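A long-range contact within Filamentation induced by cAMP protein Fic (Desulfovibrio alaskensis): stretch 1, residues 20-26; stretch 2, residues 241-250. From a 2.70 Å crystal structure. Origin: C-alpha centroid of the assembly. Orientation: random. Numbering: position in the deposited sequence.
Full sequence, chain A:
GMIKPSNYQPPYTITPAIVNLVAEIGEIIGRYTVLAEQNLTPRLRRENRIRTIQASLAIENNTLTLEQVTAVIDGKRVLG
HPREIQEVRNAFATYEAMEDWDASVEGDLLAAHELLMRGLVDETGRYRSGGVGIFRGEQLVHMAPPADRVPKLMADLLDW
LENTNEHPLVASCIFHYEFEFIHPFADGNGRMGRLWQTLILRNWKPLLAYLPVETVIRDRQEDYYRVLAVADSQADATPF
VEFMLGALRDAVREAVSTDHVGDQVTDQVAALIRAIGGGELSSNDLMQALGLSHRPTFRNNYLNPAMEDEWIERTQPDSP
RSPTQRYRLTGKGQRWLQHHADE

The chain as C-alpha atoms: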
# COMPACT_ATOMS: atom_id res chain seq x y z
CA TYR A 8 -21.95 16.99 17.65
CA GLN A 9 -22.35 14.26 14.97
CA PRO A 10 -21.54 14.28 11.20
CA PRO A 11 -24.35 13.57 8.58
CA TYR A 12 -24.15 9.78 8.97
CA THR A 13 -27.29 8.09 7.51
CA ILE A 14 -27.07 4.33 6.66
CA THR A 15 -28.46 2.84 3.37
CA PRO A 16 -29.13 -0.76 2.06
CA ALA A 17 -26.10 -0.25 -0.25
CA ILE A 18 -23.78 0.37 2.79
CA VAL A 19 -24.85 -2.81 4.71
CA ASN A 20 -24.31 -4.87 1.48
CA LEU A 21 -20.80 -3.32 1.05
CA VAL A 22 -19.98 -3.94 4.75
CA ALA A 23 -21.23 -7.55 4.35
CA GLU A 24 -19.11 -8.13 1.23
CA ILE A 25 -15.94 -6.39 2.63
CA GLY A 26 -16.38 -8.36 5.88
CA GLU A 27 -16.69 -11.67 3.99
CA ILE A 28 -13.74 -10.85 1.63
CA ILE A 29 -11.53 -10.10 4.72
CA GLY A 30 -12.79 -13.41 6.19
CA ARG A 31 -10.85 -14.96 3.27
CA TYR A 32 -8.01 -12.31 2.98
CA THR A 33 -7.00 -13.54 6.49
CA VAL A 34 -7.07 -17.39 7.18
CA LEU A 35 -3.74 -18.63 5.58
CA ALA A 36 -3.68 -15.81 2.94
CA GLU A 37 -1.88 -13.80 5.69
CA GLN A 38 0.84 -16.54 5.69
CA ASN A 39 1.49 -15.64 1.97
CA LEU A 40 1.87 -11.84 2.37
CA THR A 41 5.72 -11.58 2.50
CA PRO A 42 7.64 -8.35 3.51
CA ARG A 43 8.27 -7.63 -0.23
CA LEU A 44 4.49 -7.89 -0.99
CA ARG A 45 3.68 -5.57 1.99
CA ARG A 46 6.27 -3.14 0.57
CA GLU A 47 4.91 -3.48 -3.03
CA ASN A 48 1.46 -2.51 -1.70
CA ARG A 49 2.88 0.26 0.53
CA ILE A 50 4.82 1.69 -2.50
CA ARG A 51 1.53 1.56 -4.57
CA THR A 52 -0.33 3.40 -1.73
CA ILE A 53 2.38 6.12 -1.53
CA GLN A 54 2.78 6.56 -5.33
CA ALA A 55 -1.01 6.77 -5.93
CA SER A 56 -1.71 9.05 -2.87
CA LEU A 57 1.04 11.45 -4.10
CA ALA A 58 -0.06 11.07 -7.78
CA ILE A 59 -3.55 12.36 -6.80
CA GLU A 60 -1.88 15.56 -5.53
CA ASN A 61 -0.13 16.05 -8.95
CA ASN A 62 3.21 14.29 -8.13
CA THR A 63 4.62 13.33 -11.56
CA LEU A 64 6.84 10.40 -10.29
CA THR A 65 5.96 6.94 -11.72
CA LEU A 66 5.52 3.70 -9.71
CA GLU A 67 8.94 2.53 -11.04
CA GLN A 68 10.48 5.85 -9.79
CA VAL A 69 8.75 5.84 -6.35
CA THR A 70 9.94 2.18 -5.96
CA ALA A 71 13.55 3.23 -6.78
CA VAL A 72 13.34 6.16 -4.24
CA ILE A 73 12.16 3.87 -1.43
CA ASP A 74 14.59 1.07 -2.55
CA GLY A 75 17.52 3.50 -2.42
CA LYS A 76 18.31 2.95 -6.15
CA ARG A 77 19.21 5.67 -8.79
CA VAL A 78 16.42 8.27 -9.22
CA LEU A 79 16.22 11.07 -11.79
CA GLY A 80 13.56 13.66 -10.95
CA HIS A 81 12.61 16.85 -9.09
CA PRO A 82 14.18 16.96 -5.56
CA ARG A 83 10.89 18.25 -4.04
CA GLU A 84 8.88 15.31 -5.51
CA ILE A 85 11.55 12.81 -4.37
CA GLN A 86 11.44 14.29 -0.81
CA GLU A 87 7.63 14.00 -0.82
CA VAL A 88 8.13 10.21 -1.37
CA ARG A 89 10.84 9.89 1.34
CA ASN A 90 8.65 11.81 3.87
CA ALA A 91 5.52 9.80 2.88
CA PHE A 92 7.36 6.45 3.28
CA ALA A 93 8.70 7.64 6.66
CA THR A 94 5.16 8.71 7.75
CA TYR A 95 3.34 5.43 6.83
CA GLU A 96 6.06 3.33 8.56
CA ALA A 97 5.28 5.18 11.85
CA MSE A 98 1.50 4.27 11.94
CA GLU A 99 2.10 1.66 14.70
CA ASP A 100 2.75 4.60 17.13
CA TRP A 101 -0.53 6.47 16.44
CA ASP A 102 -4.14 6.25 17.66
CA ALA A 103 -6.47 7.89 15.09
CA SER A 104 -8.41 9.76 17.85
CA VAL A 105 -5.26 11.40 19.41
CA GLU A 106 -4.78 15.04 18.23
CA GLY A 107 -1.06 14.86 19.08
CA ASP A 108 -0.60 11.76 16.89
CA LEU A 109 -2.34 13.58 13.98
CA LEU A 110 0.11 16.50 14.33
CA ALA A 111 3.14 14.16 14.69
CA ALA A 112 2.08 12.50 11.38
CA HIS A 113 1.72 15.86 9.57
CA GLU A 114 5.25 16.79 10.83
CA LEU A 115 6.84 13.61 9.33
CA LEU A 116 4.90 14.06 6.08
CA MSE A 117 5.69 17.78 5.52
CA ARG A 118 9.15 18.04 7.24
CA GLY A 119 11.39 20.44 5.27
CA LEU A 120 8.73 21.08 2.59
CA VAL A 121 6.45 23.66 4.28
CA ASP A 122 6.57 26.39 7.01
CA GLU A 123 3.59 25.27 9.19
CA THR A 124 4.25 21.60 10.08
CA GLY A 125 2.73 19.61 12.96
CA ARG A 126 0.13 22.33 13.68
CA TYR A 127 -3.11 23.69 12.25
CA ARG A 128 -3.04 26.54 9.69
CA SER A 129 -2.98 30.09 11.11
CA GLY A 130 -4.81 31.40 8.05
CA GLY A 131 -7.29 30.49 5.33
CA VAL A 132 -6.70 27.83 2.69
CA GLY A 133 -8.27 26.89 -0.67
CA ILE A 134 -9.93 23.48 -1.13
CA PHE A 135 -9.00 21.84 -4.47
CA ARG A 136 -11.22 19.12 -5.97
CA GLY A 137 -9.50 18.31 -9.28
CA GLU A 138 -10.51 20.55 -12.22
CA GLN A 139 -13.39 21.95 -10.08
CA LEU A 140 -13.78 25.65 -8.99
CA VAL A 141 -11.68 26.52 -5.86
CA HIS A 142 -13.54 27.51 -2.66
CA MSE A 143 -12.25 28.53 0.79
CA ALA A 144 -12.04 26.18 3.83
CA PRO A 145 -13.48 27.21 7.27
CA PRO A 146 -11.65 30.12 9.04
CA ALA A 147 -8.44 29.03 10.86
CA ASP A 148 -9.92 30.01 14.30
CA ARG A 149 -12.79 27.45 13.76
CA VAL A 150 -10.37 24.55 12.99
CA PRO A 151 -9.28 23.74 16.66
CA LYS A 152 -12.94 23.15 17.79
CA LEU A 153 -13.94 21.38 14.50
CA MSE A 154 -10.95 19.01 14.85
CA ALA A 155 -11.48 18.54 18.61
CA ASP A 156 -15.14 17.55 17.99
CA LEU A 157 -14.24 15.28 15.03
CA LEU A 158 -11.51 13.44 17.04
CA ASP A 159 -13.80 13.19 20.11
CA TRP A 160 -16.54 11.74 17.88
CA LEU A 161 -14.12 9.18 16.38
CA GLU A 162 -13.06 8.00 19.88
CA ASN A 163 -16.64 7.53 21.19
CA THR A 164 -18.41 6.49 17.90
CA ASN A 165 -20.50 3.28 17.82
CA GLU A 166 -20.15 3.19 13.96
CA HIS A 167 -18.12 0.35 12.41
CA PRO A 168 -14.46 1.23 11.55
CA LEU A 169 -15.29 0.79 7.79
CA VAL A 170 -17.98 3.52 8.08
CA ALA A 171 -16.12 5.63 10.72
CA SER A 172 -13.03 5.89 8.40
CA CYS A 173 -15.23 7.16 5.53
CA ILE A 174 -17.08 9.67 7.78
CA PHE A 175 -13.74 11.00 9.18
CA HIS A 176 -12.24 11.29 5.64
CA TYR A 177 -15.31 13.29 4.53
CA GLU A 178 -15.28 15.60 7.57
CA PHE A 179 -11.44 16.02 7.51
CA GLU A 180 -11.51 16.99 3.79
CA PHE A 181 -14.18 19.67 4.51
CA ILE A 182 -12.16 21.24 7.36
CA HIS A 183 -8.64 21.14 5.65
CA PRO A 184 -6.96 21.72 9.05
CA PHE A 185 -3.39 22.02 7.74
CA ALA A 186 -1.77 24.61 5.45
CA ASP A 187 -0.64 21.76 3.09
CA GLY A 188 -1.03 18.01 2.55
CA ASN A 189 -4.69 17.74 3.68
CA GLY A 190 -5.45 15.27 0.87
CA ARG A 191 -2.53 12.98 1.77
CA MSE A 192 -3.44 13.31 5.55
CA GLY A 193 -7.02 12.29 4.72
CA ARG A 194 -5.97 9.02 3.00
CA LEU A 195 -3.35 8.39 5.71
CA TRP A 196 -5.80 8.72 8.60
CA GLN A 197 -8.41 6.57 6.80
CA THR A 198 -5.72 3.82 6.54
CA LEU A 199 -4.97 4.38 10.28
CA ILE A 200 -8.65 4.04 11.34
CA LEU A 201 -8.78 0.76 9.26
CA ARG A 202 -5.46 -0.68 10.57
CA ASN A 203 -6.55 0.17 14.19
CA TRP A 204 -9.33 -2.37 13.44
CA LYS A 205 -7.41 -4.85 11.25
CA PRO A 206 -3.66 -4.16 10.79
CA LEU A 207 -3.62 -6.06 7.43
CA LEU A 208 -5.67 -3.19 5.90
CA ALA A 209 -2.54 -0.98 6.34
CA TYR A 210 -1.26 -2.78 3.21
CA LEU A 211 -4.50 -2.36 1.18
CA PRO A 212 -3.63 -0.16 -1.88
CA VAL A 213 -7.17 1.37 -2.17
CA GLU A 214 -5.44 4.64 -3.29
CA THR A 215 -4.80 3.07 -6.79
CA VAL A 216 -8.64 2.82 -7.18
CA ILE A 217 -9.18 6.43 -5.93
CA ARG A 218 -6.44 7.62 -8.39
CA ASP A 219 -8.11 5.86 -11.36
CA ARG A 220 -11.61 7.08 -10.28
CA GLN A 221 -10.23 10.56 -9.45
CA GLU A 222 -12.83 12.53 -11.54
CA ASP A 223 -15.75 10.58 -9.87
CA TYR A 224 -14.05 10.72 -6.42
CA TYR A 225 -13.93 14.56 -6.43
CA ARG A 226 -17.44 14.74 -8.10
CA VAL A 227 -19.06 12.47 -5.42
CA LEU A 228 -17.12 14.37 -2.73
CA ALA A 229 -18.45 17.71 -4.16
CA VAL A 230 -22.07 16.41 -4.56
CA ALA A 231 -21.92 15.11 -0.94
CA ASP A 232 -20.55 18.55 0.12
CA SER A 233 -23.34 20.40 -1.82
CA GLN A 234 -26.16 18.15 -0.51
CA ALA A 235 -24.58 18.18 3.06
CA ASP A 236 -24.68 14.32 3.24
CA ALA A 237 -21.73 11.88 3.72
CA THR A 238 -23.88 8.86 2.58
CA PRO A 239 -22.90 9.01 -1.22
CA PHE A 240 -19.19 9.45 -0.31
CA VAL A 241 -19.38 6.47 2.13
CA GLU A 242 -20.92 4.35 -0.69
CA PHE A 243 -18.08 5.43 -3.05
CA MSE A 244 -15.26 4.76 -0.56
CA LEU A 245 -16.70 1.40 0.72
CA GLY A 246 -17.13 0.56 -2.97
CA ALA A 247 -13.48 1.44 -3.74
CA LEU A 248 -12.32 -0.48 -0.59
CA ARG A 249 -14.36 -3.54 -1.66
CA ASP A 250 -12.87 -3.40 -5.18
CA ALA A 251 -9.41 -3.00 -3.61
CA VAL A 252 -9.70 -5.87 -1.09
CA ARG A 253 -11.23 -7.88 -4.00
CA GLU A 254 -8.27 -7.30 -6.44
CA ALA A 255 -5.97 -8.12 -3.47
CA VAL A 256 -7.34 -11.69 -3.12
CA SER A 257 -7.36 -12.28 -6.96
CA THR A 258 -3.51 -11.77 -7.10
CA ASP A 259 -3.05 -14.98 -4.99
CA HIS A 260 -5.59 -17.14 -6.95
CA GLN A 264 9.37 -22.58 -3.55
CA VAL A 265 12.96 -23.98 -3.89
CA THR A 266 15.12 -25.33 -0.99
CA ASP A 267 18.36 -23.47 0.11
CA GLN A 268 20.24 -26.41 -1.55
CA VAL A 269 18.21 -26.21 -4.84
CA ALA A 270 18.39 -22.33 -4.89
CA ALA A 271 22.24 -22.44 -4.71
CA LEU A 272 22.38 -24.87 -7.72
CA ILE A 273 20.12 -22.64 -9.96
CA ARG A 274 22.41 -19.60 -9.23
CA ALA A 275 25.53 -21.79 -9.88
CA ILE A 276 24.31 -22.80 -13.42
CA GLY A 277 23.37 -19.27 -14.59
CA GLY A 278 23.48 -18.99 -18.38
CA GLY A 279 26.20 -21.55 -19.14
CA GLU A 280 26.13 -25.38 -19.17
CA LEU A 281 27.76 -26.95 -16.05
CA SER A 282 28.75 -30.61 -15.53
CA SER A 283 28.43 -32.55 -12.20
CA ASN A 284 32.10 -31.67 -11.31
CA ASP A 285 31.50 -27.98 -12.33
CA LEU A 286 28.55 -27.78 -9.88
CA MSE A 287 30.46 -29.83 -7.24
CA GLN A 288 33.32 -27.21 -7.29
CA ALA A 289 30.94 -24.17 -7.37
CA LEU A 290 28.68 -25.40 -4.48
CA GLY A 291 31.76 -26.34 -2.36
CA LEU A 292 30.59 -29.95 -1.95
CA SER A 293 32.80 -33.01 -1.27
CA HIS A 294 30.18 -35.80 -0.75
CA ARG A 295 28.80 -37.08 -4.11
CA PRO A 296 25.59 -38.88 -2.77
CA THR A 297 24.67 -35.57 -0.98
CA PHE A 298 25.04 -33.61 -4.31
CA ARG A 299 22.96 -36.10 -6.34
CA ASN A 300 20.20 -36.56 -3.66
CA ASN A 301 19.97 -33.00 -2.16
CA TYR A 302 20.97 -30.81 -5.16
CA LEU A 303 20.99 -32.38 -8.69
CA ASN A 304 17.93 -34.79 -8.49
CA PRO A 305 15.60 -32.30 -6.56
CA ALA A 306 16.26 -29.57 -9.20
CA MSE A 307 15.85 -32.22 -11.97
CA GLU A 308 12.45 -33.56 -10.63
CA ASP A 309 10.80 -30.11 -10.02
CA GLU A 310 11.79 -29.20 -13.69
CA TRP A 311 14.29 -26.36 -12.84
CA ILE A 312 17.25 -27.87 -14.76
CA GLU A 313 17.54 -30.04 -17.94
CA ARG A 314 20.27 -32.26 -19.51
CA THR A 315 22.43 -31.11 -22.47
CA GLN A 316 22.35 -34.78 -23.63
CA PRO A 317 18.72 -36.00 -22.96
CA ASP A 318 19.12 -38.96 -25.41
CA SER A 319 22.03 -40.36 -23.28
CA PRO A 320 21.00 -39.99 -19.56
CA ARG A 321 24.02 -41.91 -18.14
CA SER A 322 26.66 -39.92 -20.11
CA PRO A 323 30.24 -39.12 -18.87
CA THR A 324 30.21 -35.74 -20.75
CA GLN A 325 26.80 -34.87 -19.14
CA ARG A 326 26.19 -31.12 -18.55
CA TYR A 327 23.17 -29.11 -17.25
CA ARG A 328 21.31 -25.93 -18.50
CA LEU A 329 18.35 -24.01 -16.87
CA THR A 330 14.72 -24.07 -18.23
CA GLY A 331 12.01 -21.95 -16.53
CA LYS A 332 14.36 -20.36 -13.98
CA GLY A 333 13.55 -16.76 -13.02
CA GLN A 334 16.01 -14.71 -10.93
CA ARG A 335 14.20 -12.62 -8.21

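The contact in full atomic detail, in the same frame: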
# COMPACT_ATOMS: atom_id res chain seq x y z
N ASN A 20 -24.74 -3.87 2.46
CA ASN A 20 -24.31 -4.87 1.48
C ASN A 20 -22.79 -4.77 1.22
O ASN A 20 -22.12 -5.79 1.05
CB ASN A 20 -25.09 -4.71 0.17
CG ASN A 20 -26.44 -5.38 0.19
OD1 ASN A 20 -26.60 -6.53 -0.25
ND2 ASN A 20 -27.44 -4.70 0.72
N LEU A 21 -22.25 -3.53 1.24
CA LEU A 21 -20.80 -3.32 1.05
C LEU A 21 -20.03 -3.77 2.29
O LEU A 21 -19.01 -4.43 2.16
CB LEU A 21 -20.50 -1.85 0.74
CG LEU A 21 -20.87 -1.39 -0.68
CD1 LEU A 21 -20.85 0.10 -0.78
CD2 LEU A 21 -19.94 -2.02 -1.72
N VAL A 22 -20.59 -3.50 3.49
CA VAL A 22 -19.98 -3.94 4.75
C VAL A 22 -19.99 -5.48 4.81
O VAL A 22 -18.97 -6.09 5.15
CB VAL A 22 -20.71 -3.32 5.98
CG1 VAL A 22 -20.22 -3.94 7.29
CG2 VAL A 22 -20.54 -1.81 6.01
N ALA A 23 -21.10 -6.10 4.39
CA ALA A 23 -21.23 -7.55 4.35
C ALA A 23 -20.21 -8.17 3.41
O ALA A 23 -19.57 -9.17 3.76
CB ALA A 23 -22.63 -7.95 3.92
N GLU A 24 -20.03 -7.58 2.21
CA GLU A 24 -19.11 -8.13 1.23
C GLU A 24 -17.65 -7.93 1.68
O GLU A 24 -16.88 -8.89 1.70
CB GLU A 24 -19.35 -7.51 -0.16
CG GLU A 24 -18.60 -8.25 -1.28
CD GLU A 24 -18.86 -7.73 -2.68
OE1 GLU A 24 -19.85 -6.99 -2.88
OE2 GLU A 24 -18.07 -8.07 -3.60
N ILE A 25 -17.29 -6.68 2.13
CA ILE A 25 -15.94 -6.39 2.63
C ILE A 25 -15.60 -7.35 3.78
O ILE A 25 -14.58 -8.03 3.74
CB ILE A 25 -15.79 -4.90 3.07
CG1 ILE A 25 -15.96 -3.95 1.85
CG2 ILE A 25 -14.45 -4.67 3.77
CD1 ILE A 25 -16.07 -2.46 2.22
N GLY A 26 -16.52 -7.45 4.75
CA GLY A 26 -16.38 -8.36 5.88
C GLY A 26 -16.09 -9.78 5.45
O GLY A 26 -15.10 -10.37 5.90
N VAL A 241 -19.60 7.73 1.41
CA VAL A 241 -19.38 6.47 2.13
C VAL A 241 -19.60 5.29 1.17
O VAL A 241 -18.78 4.38 1.12
CB VAL A 241 -20.29 6.37 3.38
CG1 VAL A 241 -20.11 5.03 4.09
CG2 VAL A 241 -20.03 7.53 4.34
N GLU A 242 -20.66 5.37 0.33
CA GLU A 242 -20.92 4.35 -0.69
C GLU A 242 -19.75 4.24 -1.66
O GLU A 242 -19.34 3.13 -2.00
CB GLU A 242 -22.21 4.68 -1.48
CG GLU A 242 -23.50 4.45 -0.70
CD GLU A 242 -24.76 4.68 -1.52
OE1 GLU A 242 -24.64 5.15 -2.67
OE2 GLU A 242 -25.86 4.39 -1.01
N PHE A 243 -19.20 5.40 -2.11
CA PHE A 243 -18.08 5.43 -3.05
C PHE A 243 -16.85 4.80 -2.44
O PHE A 243 -16.22 3.94 -3.07
CB PHE A 243 -17.76 6.87 -3.50
CG PHE A 243 -16.63 6.95 -4.51
CD1 PHE A 243 -16.88 6.86 -5.88
CD2 PHE A 243 -15.31 7.09 -4.09
CE1 PHE A 243 -15.83 6.92 -6.80
CE2 PHE A 243 -14.26 7.12 -5.01
CZ PHE A 243 -14.53 7.04 -6.36
N MSE A 244 -16.48 5.24 -1.21
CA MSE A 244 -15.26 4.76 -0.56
C MSE A 244 -15.36 3.27 -0.21
O MSE A 244 -14.44 2.52 -0.52
CB MSE A 244 -14.97 5.58 0.69
CG MSE A 244 -13.52 5.44 1.17
SE MSE A 244 -12.22 5.88 -0.23
CE MSE A 244 -12.82 7.67 -0.64
N LEU A 245 -16.50 2.83 0.42
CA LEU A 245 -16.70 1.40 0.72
C LEU A 245 -16.69 0.58 -0.56
O LEU A 245 -16.21 -0.55 -0.56
CB LEU A 245 -18.02 1.17 1.49
CG LEU A 245 -18.06 1.68 2.94
CD1 LEU A 245 -19.42 1.45 3.55
CD2 LEU A 245 -16.99 1.00 3.79
N GLY A 246 -17.17 1.18 -1.65
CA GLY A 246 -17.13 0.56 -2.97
C GLY A 246 -15.71 0.38 -3.45
O GLY A 246 -15.30 -0.73 -3.79
N ALA A 247 -14.90 1.47 -3.37
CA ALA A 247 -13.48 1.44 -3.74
C ALA A 247 -12.71 0.43 -2.87
O ALA A 247 -11.92 -0.36 -3.40
CB ALA A 247 -12.87 2.82 -3.60
N LEU A 248 -12.97 0.43 -1.54
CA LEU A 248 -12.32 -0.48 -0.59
C LEU A 248 -12.65 -1.92 -0.91
O LEU A 248 -11.75 -2.77 -0.91
CB LEU A 248 -12.75 -0.15 0.85
CG LEU A 248 -12.07 1.07 1.46
CD1 LEU A 248 -12.89 1.62 2.60
CD2 LEU A 248 -10.66 0.75 1.90
N ARG A 249 -13.93 -2.21 -1.24
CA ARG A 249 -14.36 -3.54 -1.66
C ARG A 249 -13.61 -3.98 -2.90
O ARG A 249 -13.07 -5.08 -2.94
CB ARG A 249 -15.88 -3.56 -1.92
CG ARG A 249 -16.38 -4.87 -2.51
CD ARG A 249 -17.65 -4.68 -3.29
NE ARG A 249 -17.46 -3.82 -4.45
CZ ARG A 249 -18.44 -3.45 -5.27
NH1 ARG A 249 -19.68 -3.88 -5.07
NH2 ARG A 249 -18.19 -2.66 -6.31
N ASP A 250 -13.57 -3.11 -3.93
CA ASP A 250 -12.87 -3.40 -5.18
C ASP A 250 -11.38 -3.60 -4.93
O ASP A 250 -10.75 -4.43 -5.60
CB ASP A 250 -13.09 -2.27 -6.19
CG ASP A 250 -14.56 -1.99 -6.47
OD1 ASP A 250 -15.37 -2.94 -6.42
OD2 ASP A 250 -14.90 -0.82 -6.72

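Residues 20-26 and 241-250 lie on two helices that run nearly parallel, their axes 22° apart and 9.6 Å at closest approach, burying 390 Å² between them. No hydrogen bond crosses the interface; apolar packing and one long salt bridge hold it together. Asn20 does not take part. Leu21, in the m,t rotamer, points toward the second helix as a knob set among Glu242, Leu245, Gly246 and Arg249. Leu21 CD1 lies 3.6 Å from Glu242 O and 3.8 Å from Leu245 CB, and it reaches within 3.9 Å of Gly246 N. Its other methyl, CD2, covers one face of the Arg249 guanidinium. Val22 directs its CB away, yet CG2 still comes 4.2 Å from Leu245 CD1, while Ala23 is out of reach. One turn after Asn20, the CA-to-CB bond of Glu24 points toward the second helix, and its t,t side chain brings OE1 to the edge of the Arg249 guanidinium, near its plane; the salt bridge from Glu24 OE1 to Arg249 NH1 is long, 3.8 Å. Arg249 is held more tightly by its neighbor, with NH2 2.8 Å from Asp250 OD1. Buried Ile25 closes the contact: its CD1 packs 3.9 Å from Leu245 CD2 and 3.4 Å from Leu245 O, while CG1 lies 3.8 Å from Arg249 CB, against the aliphatic base of that side chain.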